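Local coordinates for protein CT263 (Chlamydia trachomatis, PDB 4QAS) that probably hydrolyses the N-glycosidic bond of a futalosine-type nucleoside, as an MTAN-like nucleosidase serving menaquinone synthesis through the futalosine pathway, at residues A[183-186]-A[187-191]; A[12-15]-A[16-20]; A[147-150]-A[151-154]; A[67-70]-A[71-74]. The protein carries 1 engineered substitution. All coordinates share one frame; numbering follows the deposited sequence.

Contacts 2 and 4 sit on neighbouring parallel strands of the central sheet, their centres about 16 Å apart. Ile12 N of contact 2 donates to Ile73 O of contact 4, 2.9 Å away, and Ile12 O accepts from Asn74 ND2. Contacts 1 and 3 are helical and lie on opposite sides of the chain's centre, about 23 Å from centre to centre. Contact 1 joins contact 2 through Ser184 OG, which is 3.0 Å from Glu18 O and also bonded to Arg21 N, while contact 3 rests on contact 4, where Trp72 packs against Ile147 and Ala151. If the chain follows related MTANs, contact 2, which holds Glu18, probably borders the nucleoside site.

Contact 1: A[183-186]-A[187-191]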
ATOM      1  N   LEU A 183      -3.736   2.354  13.064  1.00 13.90           N
ATOM      2  CA  LEU A 183      -3.288   3.715  12.814  1.00 12.38           C
ATOM      3  C   LEU A 183      -2.125   3.734  11.825  1.00 12.79           C
ATOM      4  O   LEU A 183      -2.097   4.554  10.910  1.00 12.97           O
ATOM      5  CB  LEU A 183      -2.920   4.376  14.143  1.00 13.09           C
ATOM      6  CG  LEU A 183      -4.096   4.656  15.076  1.00 13.32           C
ATOM      7  CD1 LEU A 183      -3.549   4.845  16.498  1.00 15.11           C
ATOM      8  CD2 LEU A 183      -4.829   5.856  14.556  1.00 13.99           C
ATOM      9  N   SER A 184      -1.159   2.854  12.010  1.00 12.97           N
ATOM     10  CA  SER A 184      -0.032   2.767  11.094  1.00 12.93           C
ATOM     11  C   SER A 184      -0.493   2.395   9.689  1.00 12.48           C
ATOM     12  O   SER A 184       0.048   2.896   8.693  1.00 13.20           O
ATOM     13  CB  SER A 184       0.936   1.743  11.658  1.00 14.59           C
ATOM     14  OG  SER A 184       2.107   1.590  10.861  1.00 14.53           O
ATOM     15  N   GLN A 185      -1.503   1.531   9.593  1.00 12.71           N
ATOM     16  CA  GLN A 185      -2.053   1.147   8.304  1.00 13.16           C
ATOM     17  C   GLN A 185      -2.666   2.344   7.589  1.00 12.97           C
ATOM     18  O   GLN A 185      -2.524   2.471   6.364  1.00 13.78           O
ATOM     19  CB  GLN A 185      -3.055   0.001   8.484  1.00 12.52           C
ATOM     20  CG  GLN A 185      -3.632  -0.494   7.202  1.00 14.08           C
ATOM     21  CD  GLN A 185      -2.621  -1.205   6.344  1.00 14.81           C
ATOM     22  OE1 GLN A 185      -1.606  -1.728   6.838  1.00 16.35           O
ATOM     23  NE2 GLN A 185      -2.882  -1.273   5.036  1.00 15.18           N
ATOM     24  N   LYS A 186      -3.357   3.227   8.320  1.00 13.21           N
ATOM     25  CA  LYS A 186      -3.891   4.438   7.694  1.00 12.68           C
ATOM     26  C   LYS A 186      -2.784   5.271   7.078  1.00 13.05           C
ATOM     27  O   LYS A 186      -2.950   5.833   5.994  1.00 14.06           O
ATOM     28  CB  LYS A 186      -4.660   5.289   8.703  1.00 15.28           C
ATOM     29  CG  LYS A 186      -5.954   4.701   9.200  1.00 18.18           C
ATOM     30  CD  LYS A 186      -7.002   4.536   8.106  1.00 28.39           C
ATOM     31  CE  LYS A 186      -7.537   5.863   7.596  1.00 51.55           C
ATOM     32  NZ  LYS A 186      -8.610   5.666   6.575  1.00 64.80           N
ATOM     33  N   LEU A 187      -1.668   5.408   7.776  1.00 13.20           N
ATOM     34  CA  LEU A 187      -0.552   6.161   7.206  1.00 12.69           C
ATOM     35  C   LEU A 187      -0.055   5.530   5.911  1.00 12.76           C
ATOM     36  O   LEU A 187       0.207   6.227   4.934  1.00 13.99           O
ATOM     37  CB  LEU A 187       0.573   6.279   8.224  1.00 11.41           C
ATOM     38  CG  LEU A 187       0.201   7.042   9.497  1.00 12.64           C
ATOM     39  CD1 LEU A 187       1.353   7.009  10.423  1.00 12.65           C
ATOM     40  CD2 LEU A 187      -0.240   8.464   9.211  1.00 12.54           C
ATOM     41  N   ALA A 188       0.082   4.200   5.880  1.00 12.88           N
ATOM     42  CA  ALA A 188       0.560   3.510   4.691  1.00 12.70           C
ATOM     43  C   ALA A 188      -0.382   3.735   3.532  1.00 13.62           C
ATOM     44  O   ALA A 188       0.052   3.962   2.395  1.00 15.02           O
ATOM     45  CB  ALA A 188       0.727   2.017   4.986  1.00 15.07           C
ATOM     46  N   GLU A 189      -1.689   3.683   3.812  1.00 13.42           N
ATOM     47  CA  GLU A 189      -2.678   3.875   2.769  1.00 15.47           C
ATOM     48  C   GLU A 189      -2.627   5.282   2.198  1.00 15.33           C
ATOM     49  O   GLU A 189      -2.913   5.487   1.012  1.00 16.84           O
ATOM     50  CB  GLU A 189      -4.053   3.503   3.319  1.00 15.90           C
ATOM     51  CG  GLU A 189      -4.130   2.006   3.576  1.00 19.30           C
ATOM     52  CD  GLU A 189      -5.359   1.563   4.323  1.00 23.18           C
ATOM     53  OE1 GLU A 189      -6.181   2.428   4.712  1.00 24.99           O
ATOM     54  OE2 GLU A 189      -5.493   0.340   4.536  1.00 20.82           O
ATOM     55  N   ALA A 190      -2.272   6.269   3.015  1.00 14.35           N
ATOM     56  CA  ALA A 190      -2.155   7.631   2.512  1.00 14.99           C
ATOM     57  C   ALA A 190      -0.845   7.866   1.773  1.00 17.48           C
ATOM     58  O   ALA A 190      -0.805   8.677   0.833  1.00 18.59           O
ATOM     59  CB  ALA A 190      -2.271   8.610   3.668  1.00 16.32           C
ATOM     60  N   ILE A 191       0.237   7.188   2.178  1.00 15.50           N
ATOM     61  CA  ILE A 191       1.535   7.375   1.525  1.00 16.36           C
ATOM     62  C   ILE A 191       1.519   6.824   0.108  1.00 16.40           C
ATOM     63  O   ILE A 191       2.124   7.407  -0.809  1.00 18.86           O
ATOM     64  CB  ILE A 191       2.641   6.752   2.394  1.00 15.53           C
ATOM     65  CG1 ILE A 191       2.862   7.649   3.618  1.00 16.76           C
ATOM     66  CG2 ILE A 191       3.932   6.564   1.570  1.00 18.92           C
ATOM     67  CD1 ILE A 191       3.713   7.063   4.686  1.00 17.79           C
TER
HETATM   68  O   HOH W   1      -7.030   4.853   4.394  1.00 25.81           O
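Gln185 and Glu189, one turn apart on helix 180-197, supply the direct side-chain bond. Gln185 NE2 donates to Glu189 OE2 over 3.1 Å with an N-H...O angle of 161°. The oxygen lies almost in the amide plane, so the N-H is well aimed, yet it is met on its anti side and from well out of the carboxylate plane. The amide and carboxylate planes stand 78° apart. A bend at chi2 (69°) brings the Gln185 amide round toward the following turn. That amide is held from elsewhere too: OE1 is bonded to Arg21 NE, and NE2 also to Leu25 O of the second subunit, which together fix which end is nitrogen.

The charged pair is looser. Lys186 NZ stays 4.5 Å from Glu189 OE1, beyond a salt bridge, and a water fills the step, 2.8 Å from Lys186 NZ and donating to Glu189 OE1 at 2.6 Å. Each carboxylate oxygen of Glu189 thus has its own partner.

The backbone bonds of the helix run alongside, among them Glu189 N to Gln185 O at 2.9 Å and Ala190 N to Lys186 O at 3.1 Å. Glu189 CG also lies against the carbonyl, 3.3 Å from Gln185 O.

On its inner side the helix lays Leu183 and Leu187 on Val163 of strand 158-167 and Phe77 of strand 71-80, while Ser184 and Ala188 face helix 16-25 and Glu189 packs on Phe192 of the second subunit.

Contact 2: A[12-15]-A[16-20]; sequences IFAD and PAEAA
Asp15 is the N-cap of helix 16-25, at the turn that carries the chain from the parallel strand 7-13 into the helix, a beta-alpha junction of the nucleoside phosphorylase-like fold. Its OD1 accepts from Glu18 N at 3.0 Å, the N-H pointing nearly straight at it (160°) and the nitrogen lying close to the line of the C-O bond. With chi1 at 59°, CG sits between the backbone N and the carbonyl carbon, a cramped setting that turns the carboxylate back over the first helical turn. Pro16 follows at once and begins the helix. Asp15 O adds a weak bond from Ala19 N, 3.3 Å long.

The side chain of Glu18, extended beyond CG, reaches back to the end of the strand. There its OE1 receives Ala14 N at 2.8 Å, again almost along the C-O bond. Its OE2 is bonded to Phe77 N of strand 71-80 and to a water at 2.7 Å, so several donors fix the rotation of the carboxylate. The same water donates to Asp15 OD2 at 2.8 Å and so bridges the two acids, whose carboxylate planes are 51° apart. In related MTANs a glutamate at the start of this helix activates the attacking water; Glu18 stands in a corresponding place, consistent with such a role.

On the strand side, Ala19 covers one face of Phe13 by a CH-pi contact: its CA lies 3.5 Å from the centroid of the Phe13 ring, almost along the ring normal, and Ala19 CB lies 3.5 Å from Phe13 CD2.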
ATOM      1  N   ILE A  12       9.646  10.213   7.082  1.00 13.66           N
ATOM      2  CA  ILE A  12      10.117  10.364   8.451  1.00 14.35           C
ATOM      3  C   ILE A  12       8.973   9.994   9.370  1.00 14.06           C
ATOM      4  O   ILE A  12       7.893  10.604   9.320  1.00 14.55           O
ATOM      5  CB  ILE A  12      10.613  11.783   8.748  1.00 16.11           C
ATOM      6  CG1 ILE A  12      11.717  12.177   7.771  1.00 18.43           C
ATOM      7  CG2 ILE A  12      11.133  11.854  10.160  1.00 17.49           C
ATOM      8  CD1 ILE A  12      12.037  13.630   7.785  1.00 21.90           C
ATOM      9  N   PHE A  13       9.216   9.011  10.221  1.00 14.07           N
ATOM     10  CA  PHE A  13       8.292   8.595  11.262  1.00 13.56           C
ATOM     11  C   PHE A  13       8.934   8.846  12.616  1.00 15.39           C
ATOM     12  O   PHE A  13      10.146   8.790  12.767  1.00 16.50           O
ATOM     13  CB  PHE A  13       8.000   7.102  11.144  1.00 13.72           C
ATOM     14  CG  PHE A  13       7.293   6.719   9.881  1.00 13.16           C
ATOM     15  CD1 PHE A  13       5.909   6.756   9.809  1.00 13.76           C
ATOM     16  CD2 PHE A  13       8.008   6.305   8.757  1.00 13.75           C
ATOM     17  CE1 PHE A  13       5.254   6.391   8.654  1.00 14.03           C
ATOM     18  CE2 PHE A  13       7.348   5.957   7.602  1.00 15.05           C
ATOM     19  CZ  PHE A  13       5.991   6.000   7.556  1.00 14.42           C
ATOM     20  N   ALA A  14       8.102   9.139  13.612  1.00 14.63           N
ATOM     21  CA  ALA A  14       8.612   9.408  14.945  1.00 15.88           C
ATOM     22  C   ALA A  14       9.066   8.147  15.654  1.00 17.62           C
ATOM     23  O   ALA A  14      10.015   8.192  16.432  1.00 18.92           O
ATOM     24  CB  ALA A  14       7.555  10.125  15.805  1.00 17.56           C
ATOM     25  N   ASP A  15       8.400   7.021  15.409  1.00 16.37           N
ATOM     26  CA  ASP A  15       8.717   5.810  16.147  1.00 16.68           C
ATOM     27  C   ASP A  15       8.386   4.592  15.298  1.00 15.59           C
ATOM     28  O   ASP A  15       7.772   4.704  14.229  1.00 16.24           O
ATOM     29  CB  ASP A  15       8.020   5.773  17.518  1.00 19.60           C
ATOM     30  CG  ASP A  15       6.512   5.850  17.418  1.00 19.98           C
ATOM     31  OD1 ASP A  15       5.918   5.157  16.567  1.00 19.17           O
ATOM     32  OD2 ASP A  15       5.893   6.622  18.199  1.00 24.87           O
ATOM     33  N   PRO A  16       8.823   3.407  15.728  1.00 17.46           N
ATOM     34  CA  PRO A  16       8.604   2.215  14.890  1.00 17.92           C
ATOM     35  C   PRO A  16       7.150   1.854  14.675  1.00 17.40           C
ATOM     36  O   PRO A  16       6.807   1.338  13.601  1.00 17.52           O
ATOM     37  CB  PRO A  16       9.302   1.111  15.683  1.00 19.59           C
ATOM     38  CG  PRO A  16      10.385   1.808  16.421  1.00 18.51           C
ATOM     39  CD  PRO A  16       9.770   3.123  16.822  1.00 18.65           C
ATOM     40  N   ALA A  17       6.283   2.094  15.663  1.00 18.11           N
ATOM     41  CA  ALA A  17       4.872   1.766  15.495  1.00 17.91           C
ATOM     42  C   ALA A  17       4.272   2.568  14.365  1.00 16.18           C
ATOM     43  O   ALA A  17       3.479   2.047  13.571  1.00 16.59           O
ATOM     44  CB  ALA A  17       4.106   2.015  16.793  1.00 21.00           C
ATOM     45  N   GLU A  18       4.625   3.840  14.261  1.00 15.59           N
ATOM     46  CA  GLU A  18       4.083   4.631  13.171  1.00 14.56           C
ATOM     47  C   GLU A  18       4.530   4.071  11.830  1.00 13.67           C
ATOM     48  O   GLU A  18       3.755   4.064  10.879  1.00 13.83           O
ATOM     49  CB  GLU A  18       4.520   6.092  13.281  1.00 15.31           C
ATOM     50  CG  GLU A  18       3.885   6.905  14.432  1.00 16.29           C
ATOM     51  CD  GLU A  18       4.339   8.358  14.474  1.00 18.15           C
ATOM     52  OE1 GLU A  18       5.357   8.712  13.830  1.00 19.18           O
ATOM     53  OE2 GLU A  18       3.715   9.175  15.181  1.00 16.70           O
ATOM     54  N   ALA A  19       5.804   3.694  11.730  1.00 13.65           N
ATOM     55  CA  ALA A  19       6.421   3.287  10.474  1.00 12.79           C
ATOM     56  C   ALA A  19       6.005   1.905  10.011  1.00 14.01           C
ATOM     57  O   ALA A  19       6.163   1.611   8.816  1.00 14.88           O
ATOM     58  CB  ALA A  19       7.929   3.340  10.632  1.00 14.04           C
ATOM     59  N   ALA A  20       5.515   1.052  10.910  1.00 13.05           N
ATOM     60  CA  ALA A  20       5.505  -0.389  10.645  1.00 15.91           C
ATOM     61  C   ALA A  20       4.784  -0.747   9.344  1.00 14.93           C
ATOM     62  O   ALA A  20       5.304  -1.522   8.529  1.00 15.66           O
ATOM     63  CB  ALA A  20       4.889  -1.115  11.835  1.00 18.00           C
TER
HETATM   64  O   HOH W   2       4.167   8.859  17.847  1.00 23.35           O

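Contact 3: A[147-150]-A[151-154]; sequences IAKQ and ASLV
The flat carboxamide of Gln150 is approached obliquely from one face by the methyl CD1 of Leu153, which lies 3.7 Å from Gln150 NE2 and 3.8 Å from Gln150 OE1. The methyl is thus displaced toward the oxygen-nitrogen end of the amide. The two side chains run alongside each other in the same direction, and a bend at chi2 (-53°) sets the amide beside the leucine. Its NE2 is bonded to Leu62 O.

Two carbonyls are met quite differently. Lys149 O takes Ser152 OG in the carbonyl plane, on a lone pair, at a short 2.5 Å; the serine hydroxyl thus turns back on its own helix. Gln150 O receives Leu153 N at 3.0 Å from above, 62° out of the carbonyl plane. The long chain of Lys149, bent at chi2 and chi4, leans over this turn, its NZ 4.1 Å from Leu153 CD2.

Helix 144-153 lies against the sheet through Ile147 and Ala151, both on Trp72 of strand 71-80, and through Ala148 and Ala151 on Met160 and Cys158 of strand 158-167. Val154 also touches Trp72.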
ATOM      1  N   ILE A 147      10.591  18.575  12.592  1.00 16.12           N
ATOM      2  CA  ILE A 147      10.910  18.053  11.270  1.00 17.57           C
ATOM      3  C   ILE A 147      10.764  19.145  10.219  1.00 16.83           C
ATOM      4  O   ILE A 147      11.611  19.286   9.339  1.00 18.50           O
ATOM      5  CB  ILE A 147      10.022  16.837  10.958  1.00 16.10           C
ATOM      6  CG1 ILE A 147      10.340  15.698  11.933  1.00 16.28           C
ATOM      7  CG2 ILE A 147      10.232  16.386   9.511  1.00 18.55           C
ATOM      8  CD1 ILE A 147       9.305  14.588  11.959  1.00 16.77           C
ATOM      9  N   ALA A 148       9.655  19.900  10.268  1.00 17.55           N
ATOM     10  CA  ALA A 148       9.453  20.964   9.283  1.00 17.15           C
ATOM     11  C   ALA A 148      10.569  21.991   9.353  1.00 20.24           C
ATOM     12  O   ALA A 148      11.015  22.520   8.324  1.00 21.79           O
ATOM     13  CB  ALA A 148       8.118  21.660   9.508  1.00 21.14           C
ATOM     14  N   LYS A 149      11.011  22.338  10.565  1.00 20.03           N
ATOM     15  CA  LYS A 149      12.084  23.317  10.694  1.00 22.88           C
ATOM     16  C   LYS A 149      13.395  22.771  10.147  1.00 22.66           C
ATOM     17  O   LYS A 149      14.133  23.487   9.461  1.00 25.60           O
ATOM     18  CB  LYS A 149      12.227  23.742  12.151  1.00 23.48           C
ATOM     19  CG  LYS A 149      13.326  24.760  12.400  1.00 31.03           C
ATOM     20  CD  LYS A 149      13.034  26.076  11.679  1.00 37.77           C
ATOM     21  CE  LYS A 149      14.037  27.165  12.041  1.00 56.66           C
ATOM     22  NZ  LYS A 149      15.432  26.779  11.697  1.00 62.19           N
ATOM     23  N   GLN A 150      13.691  21.493  10.407  1.00 20.98           N
ATOM     24  CA  GLN A 150      14.896  20.899   9.830  1.00 21.03           C
ATOM     25  C   GLN A 150      14.816  20.857   8.309  1.00 21.01           C
ATOM     26  O   GLN A 150      15.819  21.089   7.629  1.00 24.01           O
ATOM     27  CB  GLN A 150      15.162  19.509  10.416  1.00 22.46           C
ATOM     28  CG  GLN A 150      15.482  19.502  11.912  1.00 21.62           C
ATOM     29  CD  GLN A 150      16.609  20.441  12.254  1.00 27.04           C
ATOM     30  OE1 GLN A 150      16.379  21.572  12.680  1.00 26.40           O
ATOM     31  NE2 GLN A 150      17.839  19.988  12.058  1.00 28.18           N
ATOM     32  N   ALA A 151      13.628  20.595   7.752  1.00 22.11           N
ATOM     33  CA  ALA A 151      13.474  20.603   6.297  1.00 23.31           C
ATOM     34  C   ALA A 151      13.811  21.973   5.722  1.00 25.61           C
ATOM     35  O   ALA A 151      14.402  22.073   4.640  1.00 30.07           O
ATOM     36  CB  ALA A 151      12.042  20.206   5.921  1.00 21.66           C
ATOM     37  N   SER A 152      13.447  23.040   6.438  1.00 25.89           N
ATOM     38  CA  SER A 152      13.753  24.388   5.956  1.00 28.48           C
ATOM     39  C   SER A 152      15.257  24.613   5.801  1.00 29.51           C
ATOM     40  O   SER A 152      15.682  25.452   4.996  1.00 32.91           O
ATOM     41  CB  SER A 152      13.151  25.424   6.905  1.00 35.96           C
ATOM     42  OG  SER A 152      13.967  25.593   8.047  1.00 36.09           O
ATOM     43  N   LEU A 153      16.081  23.867   6.536  1.00 28.45           N
ATOM     44  CA  LEU A 153      17.524  24.073   6.491  1.00 31.64           C
ATOM     45  C   LEU A 153      18.141  23.576   5.190  1.00 33.12           C
ATOM     46  O   LEU A 153      19.194  24.078   4.781  1.00 39.16           O
ATOM     47  CB  LEU A 153      18.206  23.375   7.669  1.00 31.51           C
ATOM     48  CG  LEU A 153      17.949  23.897   9.088  1.00 32.16           C
ATOM     49  CD1 LEU A 153      18.711  23.043  10.101  1.00 37.44           C
ATOM     50  CD2 LEU A 153      18.358  25.345   9.231  1.00 38.03           C
ATOM     51  N   VAL A 154      17.532  22.584   4.542  1.00 33.97           N
ATOM     52  CA  VAL A 154      18.023  22.053   3.274  1.00 34.83           C
ATOM     53  C   VAL A 154      17.127  22.460   2.111  1.00 35.61           C
ATOM     54  O   VAL A 154      17.258  21.915   1.008  1.00 31.77           O
ATOM     55  CB  VAL A 154      18.238  20.530   3.327  1.00 40.20           C
ATOM     56  CG1 VAL A 154      19.461  20.193   4.159  1.00 39.90           C
ATOM     57  CG2 VAL A 154      17.018  19.839   3.880  1.00 39.00           C
TER

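Contact 4: A[67-70]-A[71-74]; sequences SGYD and LWIN
Trp72 NE1 and Tyr69 N share one water as acceptor, at 3.0 Å from the indole nitrogen and 3.1 Å from the backbone nitrogen. No direct hydrogen bond joins 67-70 to 71-74, so this water is a polar link between the loop, at Tyr69 N, and the indole of Trp72 on the strand. It lies in the plane of the Tyr69 ring, at that ring's edge.

The apolar touch is made by the root of the tyrosine. Tyr69 CB sits at the edge of the indole, near its plane, 3.9 Å from Trp72 CD1 and 4.0 Å from Trp72 NE1. With CG anti to its own carbonyl carbon (chi1 -67°), the phenol ring then leads away: its centroid is 5.9 Å from that of the five-membered ring of Trp72, with the planes 78° apart, an oblique meeting of the two rings. At the far end of the tyrosine, its OH bonds to Asp46 OD2 of strand 43-49.

Next to it, Asp70 OD2 bonds to Lys8 N, which pins the loop's last residue to the start of strand 7-13. Gly68 takes a positive phi of 96° just before Tyr69.

Between strands 43-49 and 71-80 the chain contains no helix and passes across strand 7-13, which lies between them. The arrangement belongs to a parallel crossover made by a loop, where a classical beta-alpha-beta unit would have a helix, and Tyr69 and Trp72 mark its entry into strand 71-80 of the nucleoside phosphorylase-like sheet.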
ATOM      1  N   SER A  67      20.471  15.681   3.324  1.00 33.03           N
ATOM      2  CA  SER A  67      20.517  16.488   2.117  1.00 27.14           C
ATOM      3  C   SER A  67      20.117  15.640   0.908  1.00 30.55           C
ATOM      4  O   SER A  67      20.146  14.405   0.939  1.00 35.17           O
ATOM      5  CB  SER A  67      21.928  17.037   1.913  1.00 41.19           C
ATOM      6  OG  SER A  67      22.845  15.964   1.809  1.00 45.25           O
ATOM      7  N   GLY A  68      19.688  16.331  -0.143  1.00 26.97           N
ATOM      8  CA  GLY A  68      19.568  15.738  -1.458  1.00 26.93           C
ATOM      9  C   GLY A  68      18.194  15.233  -1.835  1.00 24.81           C
ATOM     10  O   GLY A  68      18.007  14.824  -2.987  1.00 27.97           O
ATOM     11  N   TYR A  69      17.242  15.187  -0.908  1.00 21.86           N
ATOM     12  CA  TYR A  69      15.921  14.704  -1.273  1.00 22.15           C
ATOM     13  C   TYR A  69      15.136  15.793  -2.006  1.00 20.21           C
ATOM     14  O   TYR A  69      15.450  16.975  -1.926  1.00 24.24           O
ATOM     15  CB  TYR A  69      15.170  14.235  -0.023  1.00 19.99           C
ATOM     16  CG  TYR A  69      15.798  13.001   0.597  1.00 19.36           C
ATOM     17  CD1 TYR A  69      15.554  11.736   0.075  1.00 19.50           C
ATOM     18  CD2 TYR A  69      16.667  13.106   1.676  1.00 22.09           C
ATOM     19  CE1 TYR A  69      16.138  10.606   0.633  1.00 21.11           C
ATOM     20  CE2 TYR A  69      17.253  11.982   2.236  1.00 21.13           C
ATOM     21  CZ  TYR A  69      16.999  10.744   1.700  1.00 20.00           C
ATOM     22  OH  TYR A  69      17.575   9.620   2.251  1.00 24.34           O
ATOM     23  N   ASP A  70      14.092  15.368  -2.711  1.00 21.20           N
ATOM     24  CA  ASP A  70      13.176  16.282  -3.393  1.00 20.86           C
ATOM     25  C   ASP A  70      11.932  16.600  -2.588  1.00 20.14           C
ATOM     26  O   ASP A  70      11.280  17.609  -2.857  1.00 23.77           O
ATOM     27  CB  ASP A  70      12.757  15.655  -4.713  1.00 21.96           C
ATOM     28  CG  ASP A  70      13.941  15.471  -5.635  1.00 26.30           C
ATOM     29  OD1 ASP A  70      14.524  16.486  -6.039  1.00 27.38           O
ATOM     30  OD2 ASP A  70      14.331  14.327  -5.934  1.00 24.71           O
ATOM     31  N   LEU A  71      11.608  15.780  -1.608  1.00 18.41           N
ATOM     32  CA  LEU A  71      10.446  15.971  -0.758  1.00 17.07           C
ATOM     33  C   LEU A  71      10.676  15.155   0.492  1.00 17.22           C
ATOM     34  O   LEU A  71      11.198  14.034   0.412  1.00 17.94           O
ATOM     35  CB  LEU A  71       9.171  15.474  -1.455  1.00 19.27           C
ATOM     36  CG  LEU A  71       7.862  15.571  -0.665  1.00 17.73           C
ATOM     37  CD1 LEU A  71       7.492  17.006  -0.289  1.00 21.66           C
ATOM     38  CD2 LEU A  71       6.736  14.956  -1.476  1.00 21.85           C
ATOM     39  N   TRP A  72      10.296  15.718   1.633  1.00 16.95           N
ATOM     40  CA  TRP A  72      10.138  14.964   2.866  1.00 14.74           C
ATOM     41  C   TRP A  72       8.650  14.836   3.186  1.00 16.40           C
ATOM     42  O   TRP A  72       7.900  15.808   3.048  1.00 16.79           O
ATOM     43  CB  TRP A  72      10.780  15.689   4.050  1.00 17.17           C
ATOM     44  CG  TRP A  72      12.261  15.886   4.064  1.00 17.75           C
ATOM     45  CD1 TRP A  72      13.150  15.658   3.055  1.00 20.02           C
ATOM     46  CD2 TRP A  72      13.020  16.384   5.162  1.00 18.91           C
ATOM     47  NE1 TRP A  72      14.420  15.971   3.475  1.00 21.46           N
ATOM     48  CE2 TRP A  72      14.365  16.425   4.767  1.00 21.29           C
ATOM     49  CE3 TRP A  72      12.676  16.777   6.462  1.00 19.83           C
ATOM     50  CZ2 TRP A  72      15.378  16.864   5.614  1.00 22.53           C
ATOM     51  CZ3 TRP A  72      13.678  17.217   7.306  1.00 20.60           C
ATOM     52  CH2 TRP A  72      15.016  17.256   6.883  1.00 23.01           C
ATOM     53  N   ILE A  73       8.225  13.670   3.662  1.00 14.71           N
ATOM     54  CA  ILE A  73       6.901  13.474   4.234  1.00 13.47           C
ATOM     55  C   ILE A  73       7.078  12.965   5.648  1.00 15.20           C
ATOM     56  O   ILE A  73       7.663  11.887   5.858  1.00 14.99           O
ATOM     57  CB  ILE A  73       6.059  12.494   3.407  1.00 15.11           C
ATOM     58  CG1 ILE A  73       5.874  13.020   1.982  1.00 18.19           C
ATOM     59  CG2 ILE A  73       4.708  12.288   4.087  1.00 17.46           C
ATOM     60  CD1 ILE A  73       5.100  12.088   1.080  1.00 19.99           C
ATOM     61  N   ASN A  74       6.573  13.729   6.615  1.00 14.63           N
ATOM     62  CA  ASN A  74       6.465  13.242   7.983  1.00 13.87           C
ATOM     63  C   ASN A  74       5.084  12.650   8.138  1.00 14.27           C
ATOM     64  O   ASN A  74       4.087  13.365   8.020  1.00 15.55           O
ATOM     65  CB  ASN A  74       6.659  14.406   8.946  1.00 15.95           C
ATOM     66  CG  ASN A  74       6.340  14.057  10.370  1.00 16.32           C
ATOM     67  OD1 ASN A  74       5.780  14.900  11.100  1.00 17.48           O
ATOM     68  ND2 ASN A  74       6.698  12.854  10.807  1.00 15.22           N
TER
HETATM   69  O   HOH W   3      16.864  16.588   1.789  1.00 20.43           O